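Local coordinates for protein cysteine protease-like VirA (Shigella flexneri, PDB 3EB8) that acts as a secreted virulence effector required for bacterial entry into epithelial cells and for later spread, although it is probably not the protease its name suggests, at residues C119-I124 and I318-T323; A252-E257 and P308-C313. All coordinates share one frame; numbering follows the deposited sequence.

Contact 1. Residues C119-I124 and I318-T323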
ATOM      1  N   CYS A 119      -2.060  -5.547   7.055  1.00 50.92           N
ATOM      2  CA  CYS A 119      -2.345  -4.736   8.239  1.00 51.20           C
ATOM      3  C   CYS A 119      -2.761  -3.303   7.898  1.00 54.61           C
ATOM      4  O   CYS A 119      -2.359  -2.762   6.866  1.00 50.33           O
ATOM      5  CB  CYS A 119      -1.173  -4.748   9.240  1.00 51.45           C
ATOM      6  SG  CYS A 119       0.206  -3.673   8.836  1.00 59.61           S
ATOM      7  N   CYS A 120      -3.589  -2.706   8.752  1.00 51.36           N
ATOM      8  CA  CYS A 120      -3.989  -1.316   8.576  1.00 51.34           C
ATOM      9  C   CYS A 120      -2.782  -0.448   8.868  1.00 51.17           C
ATOM     10  O   CYS A 120      -1.794  -0.943   9.389  1.00 52.22           O
ATOM     11  CB  CYS A 120      -5.133  -0.954   9.528  1.00 52.13           C
ATOM     12  SG  CYS A 120      -4.697  -0.933  11.310  1.00 53.42           S
ATOM     13  N   THR A 121      -2.852   0.832   8.537  1.00 51.20           N
ATOM     14  CA  THR A 121      -1.741   1.746   8.820  1.00 51.21           C
ATOM     15  C   THR A 121      -2.291   3.067   9.359  1.00 51.99           C
ATOM     16  O   THR A 121      -3.500   3.298   9.303  1.00 52.40           O
ATOM     17  CB  THR A 121      -0.926   2.013   7.556  1.00 55.23           C
ATOM     18  OG1 THR A 121      -1.825   2.372   6.496  1.00 50.76           O
ATOM     19  CG2 THR A 121      -0.134   0.759   7.144  1.00 49.98           C
ATOM     20  N   SER A 122      -1.412   3.923   9.877  1.00 52.33           N
ATOM     21  CA  SER A 122      -1.820   5.209  10.453  1.00 53.32           C
ATOM     22  C   SER A 122      -1.402   6.391   9.578  1.00 53.41           C
ATOM     23  O   SER A 122      -0.235   6.526   9.204  1.00 53.01           O
ATOM     24  CB  SER A 122      -1.237   5.374  11.862  1.00 54.11           C
ATOM     25  OG  SER A 122      -1.586   6.627  12.428  1.00 55.27           O
ATOM     26  N   ILE A 123      -2.360   7.252   9.262  1.00 54.09           N
ATOM     27  CA  ILE A 123      -2.119   8.365   8.364  1.00 54.46           C
ATOM     28  C   ILE A 123      -1.217   9.412   9.022  1.00 55.27           C
ATOM     29  O   ILE A 123      -1.444   9.803  10.163  1.00 56.19           O
ATOM     30  CB  ILE A 123      -3.454   9.009   7.941  1.00 55.29           C
ATOM     31  CG1 ILE A 123      -4.264   8.029   7.101  1.00 54.59           C
ATOM     32  CG2 ILE A 123      -3.236  10.327   7.194  1.00 56.17           C
ATOM     33  CD1 ILE A 123      -5.740   8.368   7.034  1.00 55.47           C
ATOM     34  N   ILE A 124      -0.188   9.840   8.295  1.00 55.05           N
ATOM     35  CA  ILE A 124       0.657  10.954   8.684  1.00 55.98           C
ATOM     36  C   ILE A 124       0.010  12.228   8.158  1.00 57.24           C
ATOM     37  O   ILE A 124      -0.121  12.402   6.948  1.00 57.66           O
ATOM     38  CB  ILE A 124       2.065  10.816   8.060  1.00 55.26           C
ATOM     39  CG1 ILE A 124       2.662   9.438   8.376  1.00 54.06           C
ATOM     40  CG2 ILE A 124       2.975  11.914   8.530  1.00 56.30           C
ATOM     41  CD1 ILE A 124       2.547   9.054   9.837  1.00 54.46           C
ATOM     42  N   ILE A 318       9.165  -5.303   9.498  1.00 46.06           N
ATOM     43  CA  ILE A 318       8.923  -4.488   8.316  1.00 45.80           C
ATOM     44  C   ILE A 318       8.286  -3.155   8.696  1.00 46.07           C
ATOM     45  O   ILE A 318       7.465  -3.088   9.606  1.00 50.48           O
ATOM     46  CB  ILE A 318       7.989  -5.207   7.313  1.00 46.13           C
ATOM     47  CG1 ILE A 318       8.731  -6.308   6.558  1.00 45.40           C
ATOM     48  CG2 ILE A 318       7.406  -4.215   6.323  1.00 47.36           C
ATOM     49  CD1 ILE A 318       7.805  -7.336   5.905  1.00 45.45           C
ATOM     50  N   ASN A 319       8.683  -2.089   8.013  1.00 49.20           N
ATOM     51  CA  ASN A 319       7.992  -0.818   8.113  1.00 46.31           C
ATOM     52  C   ASN A 319       7.149  -0.638   6.861  1.00 47.43           C
ATOM     53  O   ASN A 319       7.664  -0.298   5.796  1.00 45.76           O
ATOM     54  CB  ASN A 319       8.999   0.317   8.274  1.00 46.64           C
ATOM     55  CG  ASN A 319       8.352   1.704   8.233  1.00 54.46           C
ATOM     56  OD1 ASN A 319       7.161   1.869   8.520  1.00 50.71           O
ATOM     57  ND2 ASN A 319       9.148   2.710   7.876  1.00 47.38           N
ATOM     58  N   LYS A 320       5.854  -0.909   6.981  1.00 46.08           N
ATOM     59  CA  LYS A 320       4.951  -0.688   5.872  1.00 45.86           C
ATOM     60  C   LYS A 320       4.689   0.807   5.668  1.00 51.59           C
ATOM     61  O   LYS A 320       4.194   1.498   6.556  1.00 46.61           O
ATOM     62  CB  LYS A 320       3.644  -1.428   6.089  1.00 45.97           C
ATOM     63  CG  LYS A 320       2.665  -1.320   4.941  1.00 45.77           C
ATOM     64  CD  LYS A 320       1.422  -2.082   5.315  1.00 49.33           C
ATOM     65  CE  LYS A 320       0.357  -2.021   4.266  1.00 45.94           C
ATOM     66  NZ  LYS A 320      -0.690  -3.048   4.608  1.00 46.30           N
ATOM     67  N   ILE A 321       5.045   1.306   4.497  1.00 45.85           N
ATOM     68  CA  ILE A 321       4.741   2.673   4.143  1.00 46.14           C
ATOM     69  C   ILE A 321       3.827   2.586   2.955  1.00 45.78           C
ATOM     70  O   ILE A 321       4.232   2.105   1.904  1.00 45.32           O
ATOM     71  CB  ILE A 321       6.009   3.442   3.739  1.00 48.37           C
ATOM     72  CG1 ILE A 321       7.031   3.415   4.867  1.00 46.62           C
ATOM     73  CG2 ILE A 321       5.678   4.861   3.353  1.00 46.69           C
ATOM     74  CD1 ILE A 321       8.293   4.149   4.532  1.00 62.37           C
ATOM     75  N   GLU A 322       2.588   3.023   3.122  1.00 46.03           N
ATOM     76  CA  GLU A 322       1.626   2.970   2.045  1.00 45.74           C
ATOM     77  C   GLU A 322       1.246   4.363   1.542  1.00 53.14           C
ATOM     78  O   GLU A 322       0.998   5.279   2.336  1.00 47.81           O
ATOM     79  CB  GLU A 322       0.377   2.233   2.507  1.00 45.85           C
ATOM     80  CG  GLU A 322      -0.828   2.385   1.606  1.00 45.76           C
ATOM     81  CD  GLU A 322      -1.999   1.570   2.111  1.00 52.07           C
ATOM     82  OE1 GLU A 322      -1.907   1.039   3.234  1.00 55.66           O
ATOM     83  OE2 GLU A 322      -3.010   1.441   1.398  1.00 52.51           O
ATOM     84  N   THR A 323       1.210   4.518   0.220  1.00 45.64           N
ATOM     85  CA  THR A 323       0.695   5.722  -0.395  1.00 45.87           C
ATOM     86  C   THR A 323      -0.475   5.376  -1.293  1.00 48.71           C
ATOM     87  O   THR A 323      -0.382   4.469  -2.119  1.00 49.64           O
ATOM     88  CB  THR A 323       1.733   6.399  -1.259  1.00 57.86           C
ATOM     89  OG1 THR A 323       2.982   6.421  -0.565  1.00 54.93           O
ATOM     90  CG2 THR A 323       1.284   7.828  -1.615  1.00 46.33           C
TER

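Contact 2. Residues A252-E257 and P308-C313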
ATOM      1  N   ALA A 252      12.145   9.622   9.679  1.00 52.74           N
ATOM      2  CA  ALA A 252      13.440   9.746  10.344  1.00 53.39           C
ATOM      3  C   ALA A 252      13.443   9.071  11.707  1.00 54.54           C
ATOM      4  O   ALA A 252      14.435   8.441  12.084  1.00 54.32           O
ATOM      5  CB  ALA A 252      13.837  11.205  10.485  1.00 54.87           C
ATOM      6  N   GLN A 253      12.347   9.212  12.451  1.00 53.58           N
ATOM      7  CA  GLN A 253      12.238   8.573  13.759  1.00 54.65           C
ATOM      8  C   GLN A 253      12.231   7.057  13.618  1.00 52.34           C
ATOM      9  O   GLN A 253      12.825   6.343  14.421  1.00 59.69           O
ATOM     10  CB  GLN A 253      10.979   9.034  14.495  1.00 59.58           C
ATOM     11  CG  GLN A 253      11.034  10.483  14.923  1.00 79.85           C
ATOM     12  CD  GLN A 253       9.754  10.951  15.570  1.00 85.03           C
ATOM     13  OE1 GLN A 253       8.671  10.441  15.277  1.00 79.12           O
ATOM     14  NE2 GLN A 253       9.868  11.935  16.455  1.00 89.20           N
ATOM     15  N   ILE A 254      11.556   6.582  12.582  1.00 51.48           N
ATOM     16  CA  ILE A 254      11.484   5.167  12.314  1.00 50.43           C
ATOM     17  C   ILE A 254      12.851   4.605  11.919  1.00 50.09           C
ATOM     18  O   ILE A 254      13.277   3.580  12.454  1.00 49.72           O
ATOM     19  CB  ILE A 254      10.413   4.864  11.264  1.00 49.74           C
ATOM     20  CG1 ILE A 254       9.052   4.827  11.963  1.00 49.91           C
ATOM     21  CG2 ILE A 254      10.730   3.542  10.558  1.00 49.50           C
ATOM     22  CD1 ILE A 254       7.884   4.907  11.063  1.00 53.51           C
ATOM     23  N   MET A 255      13.553   5.285  11.017  1.00 50.28           N
ATOM     24  CA  MET A 255      14.874   4.812  10.623  1.00 50.06           C
ATOM     25  C   MET A 255      15.849   4.873  11.790  1.00 63.76           C
ATOM     26  O   MET A 255      16.747   4.035  11.883  1.00 52.13           O
ATOM     27  CB  MET A 255      15.417   5.564   9.407  1.00 50.25           C
ATOM     28  CG  MET A 255      14.645   5.264   8.128  1.00 79.59           C
ATOM     29  SD  MET A 255      15.381   6.014   6.655  1.00 94.83           S
ATOM     30  CE  MET A 255      15.279   7.754   7.052  1.00160.01           C
ATOM     31  N   SER A 256      15.683   5.847  12.686  1.00 51.67           N
ATOM     32  CA  SER A 256      16.585   5.931  13.843  1.00 59.41           C
ATOM     33  C   SER A 256      16.376   4.717  14.707  1.00 51.76           C
ATOM     34  O   SER A 256      17.327   4.118  15.180  1.00 64.38           O
ATOM     35  CB  SER A 256      16.359   7.190  14.692  1.00 53.64           C
ATOM     36  OG  SER A 256      16.594   8.358  13.927  1.00 80.96           O
ATOM     37  N   GLU A 257      15.123   4.345  14.911  1.00 51.37           N
ATOM     38  CA  GLU A 257      14.818   3.157  15.695  1.00 50.87           C
ATOM     39  C   GLU A 257      15.321   1.895  14.990  1.00 49.94           C
ATOM     40  O   GLU A 257      15.837   0.986  15.626  1.00 49.75           O
ATOM     41  CB  GLU A 257      13.315   3.067  15.961  1.00 50.77           C
ATOM     42  CG  GLU A 257      12.793   1.650  16.108  1.00 79.38           C
ATOM     43  CD  GLU A 257      11.330   1.613  16.555  1.00 84.10           C
ATOM     44  OE1 GLU A 257      10.606   0.629  16.204  1.00 57.02           O
ATOM     45  OE2 GLU A 257      10.915   2.580  17.253  1.00 81.57           O
ATOM     46  N   PRO A 308      10.037  -1.721   3.426  1.00 44.87           N
ATOM     47  CA  PRO A 308      11.431  -1.783   3.871  1.00 47.04           C
ATOM     48  C   PRO A 308      11.543  -2.615   5.136  1.00 45.16           C
ATOM     49  O   PRO A 308      10.637  -2.604   5.951  1.00 45.34           O
ATOM     50  CB  PRO A 308      11.757  -0.318   4.206  1.00 45.44           C
ATOM     51  CG  PRO A 308      10.414   0.317   4.407  1.00 45.58           C
ATOM     52  CD  PRO A 308       9.555  -0.334   3.387  1.00 45.12           C
ATOM     53  N   SER A 309      12.651  -3.321   5.297  1.00 46.25           N
ATOM     54  CA  SER A 309      12.867  -4.104   6.511  1.00 45.31           C
ATOM     55  C   SER A 309      13.115  -3.164   7.698  1.00 59.95           C
ATOM     56  O   SER A 309      13.652  -2.067   7.523  1.00 48.45           O
ATOM     57  CB  SER A 309      14.060  -5.027   6.329  1.00 45.23           C
ATOM     58  OG  SER A 309      15.238  -4.258   6.311  1.00 62.17           O
ATOM     59  N   HIS A 310      12.732  -3.605   8.895  1.00 45.94           N
ATOM     60  CA  HIS A 310      12.868  -2.809  10.108  1.00 46.42           C
ATOM     61  C   HIS A 310      13.252  -3.708  11.282  1.00 46.56           C
ATOM     62  O   HIS A 310      12.471  -4.580  11.675  1.00 48.08           O
ATOM     63  CB  HIS A 310      11.547  -2.102  10.433  1.00 46.65           C
ATOM     64  CG  HIS A 310      11.669  -1.079  11.519  1.00 59.57           C
ATOM     65  ND1 HIS A 310      11.219  -1.288  12.809  1.00 47.61           N
ATOM     66  CD2 HIS A 310      12.220   0.157  11.515  1.00 47.69           C
ATOM     67  CE1 HIS A 310      11.478  -0.223  13.540  1.00 48.21           C
ATOM     68  NE2 HIS A 310      12.082   0.670  12.779  1.00 53.02           N
ATOM     69  N   ILE A 311      14.439  -3.509  11.851  1.00 46.79           N
ATOM     70  CA  ILE A 311      14.842  -4.339  12.976  1.00 47.94           C
ATOM     71  C   ILE A 311      14.116  -3.895  14.233  1.00 47.38           C
ATOM     72  O   ILE A 311      14.124  -2.717  14.582  1.00 49.09           O
ATOM     73  CB  ILE A 311      16.371  -4.329  13.223  1.00 49.69           C
ATOM     74  CG1 ILE A 311      17.124  -4.583  11.914  1.00 52.69           C
ATOM     75  CG2 ILE A 311      16.744  -5.364  14.280  1.00 47.17           C
ATOM     76  CD1 ILE A 311      16.615  -5.787  11.135  1.00 50.14           C
ATOM     77  N   THR A 312      13.469  -4.845  14.894  1.00 49.42           N
ATOM     78  CA  THR A 312      12.790  -4.585  16.151  1.00 47.86           C
ATOM     79  C   THR A 312      13.530  -5.332  17.238  1.00 55.81           C
ATOM     80  O   THR A 312      14.525  -6.007  16.971  1.00 48.37           O
ATOM     81  CB  THR A 312      11.337  -5.104  16.133  1.00 56.71           C
ATOM     82  OG1 THR A 312      11.351  -6.542  16.086  1.00 49.78           O
ATOM     83  CG2 THR A 312      10.566  -4.544  14.917  1.00 52.18           C
ATOM     84  N   CYS A 313      13.036  -5.221  18.465  1.00 52.41           N
ATOM     85  CA  CYS A 313      13.655  -5.915  19.590  1.00 56.51           C
ATOM     86  C   CYS A 313      13.416  -7.434  19.540  1.00 48.52           C
ATOM     87  O   CYS A 313      13.915  -8.168  20.392  1.00 64.85           O
ATOM     88  CB  CYS A 313      13.107  -5.369  20.900  1.00 49.32           C
ATOM     89  SG  CYS A 313      11.354  -5.613  20.966  1.00 63.76           S
TER

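Contact 1. Residues C119-I124 and I318-T323
Lys-320 reaches from its strand to the backbone of Cys-119, and its ammonium NZ gives a 2.8 Å hydrogen bond to Cys-119 O. The nitrogen lies in the carbonyl plane, on a lone pair, at a C=O...N angle of 145°. CG leaves anti to the backbone N (chi1 -177°) and the rest of the chain is fully extended, giving the length needed to carry its charge to the neighbouring segment. Lysine suits the place for its reach and because NZ also bonds Ala-116 O and, weakly, Ile-117 O: it gathers carbonyls where helix 110-118 gives out, an end whose partial negative charge would favour a cation. Strand 121-123 and strand 315-327 both pair antiparallel with strand 348-356 in the mixed sheet, so the two segments meet through side chains and this single backbone carbonyl. Thr-121 crosses the lysine at about a right angle, with its methyl CG2 3.7 Å from Lys-320 CD, while Cys-119 SG, small and weakly polar, packs 4.1 Å from that same CD, so that a methyl and a sulfur line the middle of the aliphatic stem. Threonine suits both neighbours, its chi1 of 50° sending CG2 to the lysine and OG1 to a hydrogen bond with Ser-350 OG. That hydroxyl also comes within 3.5 Å of Glu-322 OE1, while the glutamate's OE2 is held in this buried setting by Ser-303 OG.

Contact 2. Residues A252-E257 and P308-C313
His-310 presents the edge of its ring to the carbonyl of Ile-254 and the carboxylate of Glu-257, where helix 245-265 packs against strand 300-312 in an alpha-on-beta-sheet arrangement; the helical segment lies in the region assigned to tubulin binding. The axes of the two segments approach to 8.6 Å at an angle of 57°, and the imidazole spans from strand to helix. Its NE2-H gives a bent hydrogen bond to Ile-254 O at 3.2 Å. The oxygen sits in the ring plane, but seen from the carbonyl the nitrogen is raised out of plane. Histidine fits because it is flat yet brings an N-H for a helix carbonyl. On the buried side, the branched, apolar Ile-254 packs CG2 3.8 Å from His-310 CD2, approaching that corner from outside the ring plane.

On the more open side, the partly exposed Glu-257 has the length to bring OE1 2.9 Å from His-310 CE1, a close contact at the ring edge, with CG packing behind it; its acidic end might favour a protonated imidazole. Farther round, Ser-256 turns away from the strand and bonds back to its own helix: Ser-256 OG and Ser-256 N reach Ala-252 O from opposite faces of its plane, OG at 2.8 Å.

How the contacts relate
From the N terminus, residues 119-124 come first, just after helix 110-118, and their partner 318-323 arrives only after 193 intervening residues, so contact 1 closes a long loop. Within it the chain passes through 252-257 and then 308-313, which close the much shorter loop of contact 2; the two loops nest and do not cross. Strands 300-312 and 315-327 are consecutive, antiparallel neighbours in one sheet, and they join the contacts directly: Asn-319 N probably hydrogen-bonds to Pro-308 O at 2.9 Å. Contact 1 ties strand 121-123 to strand 315-327, and contact 2 ties helix 245-265 to strand 300-312, with the contact centres about 13 Å apart.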